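Long-range contact in protein-glutaminase (PDB 3A54), which probably deamidates the side chains of glutamine residues within proteins, and is seen here as an engineered proform with its pro-region still attached: residues Leu45-Tyr50 against Trp194-Ala199. The protein carries 1 engineered substitution. Residues are numbered along the deposited sequence; the frame is centred on the assembly and turned at random.
Sequences LTQQFY and WSYHVA. Engineered in segment 45-50: Gln47 (natural residue Ala).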
loop_
_atom_site.group_PDB
_atom_site.type_symbol
_atom_site.label_atom_id
_atom_site.label_comp_id
_atom_site.label_asym_id
_atom_site.label_seq_id
_atom_site.Cartn_x
_atom_site.Cartn_y
_atom_site.Cartn_z
ATOM N N LEU A 45 -4.836 -4.415 1.046
ATOM C CA LEU A 45 -4.161 -3.458 1.924
ATOM C C LEU A 45 -2.679 -3.744 2.169
ATOM O O LEU A 45 -1.831 -2.894 1.893
ATOM C CB LEU A 45 -4.924 -3.278 3.238
ATOM C CG LEU A 45 -4.578 -2.030 4.044
ATOM C CD1 LEU A 45 -4.757 -0.768 3.194
ATOM C CD2 LEU A 45 -5.428 -1.957 5.300
ATOM N N THR A 46 -2.357 -4.923 2.687
ATOM C CA THR A 46 -0.951 -5.252 2.902
ATOM C C THR A 46 -0.218 -5.402 1.567
ATOM O O THR A 46 -0.783 -5.923 0.602
ATOM C CB THR A 46 -0.773 -6.536 3.751
ATOM O OG1 THR A 46 0.623 -6.848 3.846
ATOM C CG2 THR A 46 -1.493 -7.710 3.117
ATOM N N GLN A 47 1.032 -4.941 1.512
ATOM C CA GLN A 47 1.879 -5.123 0.332
ATOM C C GLN A 47 2.561 -6.480 0.300
ATOM O O GLN A 47 3.226 -6.828 -0.673
ATOM C CB GLN A 47 2.987 -4.078 0.306
ATOM C CG GLN A 47 2.499 -2.670 0.286
ATOM C CD GLN A 47 3.644 -1.679 0.325
ATOM O OE1 GLN A 47 4.008 -1.170 1.397
ATOM N NE2 GLN A 47 4.223 -1.396 -0.844
ATOM N N GLN A 48 2.421 -7.235 1.377
ATOM C CA GLN A 48 3.202 -8.448 1.480
ATOM C C GLN A 48 2.641 -9.628 0.701
ATOM O O GLN A 48 1.431 -9.799 0.565
ATOM C CB GLN A 48 3.437 -8.790 2.940
ATOM C CG GLN A 48 4.135 -7.652 3.647
ATOM C CD GLN A 48 4.543 -7.997 5.045
ATOM O OE1 GLN A 48 5.320 -8.920 5.268
ATOM N NE2 GLN A 48 4.032 -7.254 5.998
ATOM N N PHE A 49 3.561 -10.415 0.149
ATOM C CA PHE A 49 3.205 -11.682 -0.480
ATOM C C PHE A 49 3.223 -12.783 0.566
ATOM O O PHE A 49 4.107 -12.830 1.429
ATOM C CB PHE A 49 4.191 -12.074 -1.574
ATOM C CG PHE A 49 3.958 -11.398 -2.891
ATOM C CD1 PHE A 49 4.925 -10.561 -3.438
ATOM C CD2 PHE A 49 2.800 -11.645 -3.615
ATOM C CE1 PHE A 49 4.727 -9.963 -4.680
ATOM C CE2 PHE A 49 2.599 -11.047 -4.849
ATOM C CZ PHE A 49 3.565 -10.204 -5.379
ATOM N N TYR A 50 2.247 -13.670 0.480
ATOM C CA TYR A 50 2.228 -14.880 1.283
ATOM C C TYR A 50 2.387 -16.068 0.354
ATOM O O TYR A 50 2.145 -15.974 -0.840
ATOM C CB TYR A 50 0.941 -14.950 2.105
ATOM C CG TYR A 50 0.919 -13.854 3.128
ATOM C CD1 TYR A 50 0.523 -12.565 2.784
ATOM C CD2 TYR A 50 1.360 -14.085 4.426
ATOM C CE1 TYR A 50 0.539 -11.545 3.716
ATOM C CE2 TYR A 50 1.372 -13.076 5.362
ATOM C CZ TYR A 50 0.957 -11.808 5.003
ATOM O OH TYR A 50 0.974 -10.799 5.932
ATOM N N TRP A 194 6.924 -6.623 -3.018
ATOM C CA TRP A 194 5.578 -6.102 -2.816
ATOM C C TRP A 194 4.630 -6.610 -3.889
ATOM O O TRP A 194 5.035 -6.781 -5.043
ATOM C CB TRP A 194 5.565 -4.589 -2.990
ATOM C CG TRP A 194 6.326 -3.752 -2.029
ATOM C CD1 TRP A 194 6.495 -3.953 -0.685
ATOM C CD2 TRP A 194 6.940 -2.504 -2.335
ATOM N NE1 TRP A 194 7.218 -2.904 -0.144
ATOM C CE2 TRP A 194 7.491 -1.999 -1.141
ATOM C CE3 TRP A 194 7.076 -1.758 -3.518
ATOM C CZ2 TRP A 194 8.175 -0.790 -1.092
ATOM C CZ3 TRP A 194 7.763 -0.566 -3.473
ATOM C CH2 TRP A 194 8.296 -0.084 -2.263
ATOM N N SER A 195 3.365 -6.798 -3.524
ATOM C CA SER A 195 2.316 -7.090 -4.506
ATOM C C SER A 195 1.778 -5.808 -5.143
ATOM O O SER A 195 1.234 -5.841 -6.248
ATOM C CB SER A 195 1.160 -7.841 -3.853
ATOM O OG SER A 195 0.563 -7.039 -2.848
ATOM N N TYR A 196 1.901 -4.690 -4.432
ATOM C CA TYR A 196 1.521 -3.382 -4.977
ATOM C C TYR A 196 2.240 -2.299 -4.198
ATOM O O TYR A 196 2.829 -2.561 -3.141
ATOM C CB TYR A 196 -0.005 -3.158 -4.894
ATOM C CG TYR A 196 -0.484 -2.586 -3.567
ATOM C CD1 TYR A 196 -0.603 -3.392 -2.433
ATOM C CD2 TYR A 196 -0.801 -1.234 -3.439
ATOM C CE1 TYR A 196 -1.035 -2.862 -1.213
ATOM C CE2 TYR A 196 -1.232 -0.698 -2.238
ATOM C CZ TYR A 196 -1.347 -1.513 -1.121
ATOM O OH TYR A 196 -1.781 -0.969 0.074
ATOM N N HIS A 197 2.195 -1.080 -4.717
ATOM C CA HIS A 197 2.721 0.074 -4.007
ATOM C C HIS A 197 1.821 1.261 -4.336
ATOM O O HIS A 197 1.095 1.232 -5.332
ATOM C CB HIS A 197 4.175 0.327 -4.404
ATOM C CG HIS A 197 4.855 1.391 -3.594
ATOM N ND1 HIS A 197 4.656 1.542 -2.237
ATOM C CD2 HIS A 197 5.754 2.342 -3.950
ATOM C CE1 HIS A 197 5.393 2.548 -1.795
ATOM N NE2 HIS A 197 6.064 3.056 -2.814
ATOM N N VAL A 198 1.845 2.284 -3.493
ATOM C CA VAL A 198 1.066 3.492 -3.743
ATOM C C VAL A 198 1.866 4.690 -3.263
ATOM O O VAL A 198 2.660 4.577 -2.319
ATOM C CB VAL A 198 -0.336 3.442 -3.059
ATOM C CG1 VAL A 198 -0.213 3.423 -1.542
ATOM C CG2 VAL A 198 -1.245 4.609 -3.527
ATOM N N ALA A 199 1.680 5.825 -3.931
ATOM C CA ALA A 199 2.220 7.098 -3.464
ATOM C C ALA A 199 1.278 8.201 -3.937
ATOM O O ALA A 199 0.301 7.920 -4.642
ATOM C CB ALA A 199 3.627 7.317 -3.986
HETATM O O HOH W 1 -0.510 -8.384 -0.646
#
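Engineered Gln47 runs alongside Trp194 and crosses Tyr196 at about a right angle in a buried, mainly polar contact, where the loop before strand 49-52 meets the start of strand 196-205. The Gln47 chain runs extended beyond CG (chi2 177°), carrying NE2 over one face of the Trp194 indole, toward its rim, the amide tilted 28° from the ring plane. From there NE2 donates to Tyr196 O (2.9 Å) on a lone pair in the carbonyl plane, and it lies 3.3 Å from His197 ND1. An alanine in place of Trp194 would probably strip the flat cover from one side of this amide and leave Pro152 O without its indole donor. The backbone is gripped too: Ser195 N donates to Gln47 O (2.9 Å), while Tyr196 OH donates to Leu45 O (2.6 Å). Further out, Ser195 CB sits over the Phe49 ring as a CH-pi contact. Gln47 OE1 accepts from Cys156 N, and His197 NE2 is hydrogen-bonded to Asp217 OD2. Cys156, His197 and Asp217 fit a Cys-His-Asp triad, and the engineered amide beside them probably mimics a substrate glutamine. The loop between strands 38-43 and 49-52 of the antiparallel sheet thus docks against strand 196-205 of the mixed sheet, with helix 156-169 beside Leu45 and Tyr196.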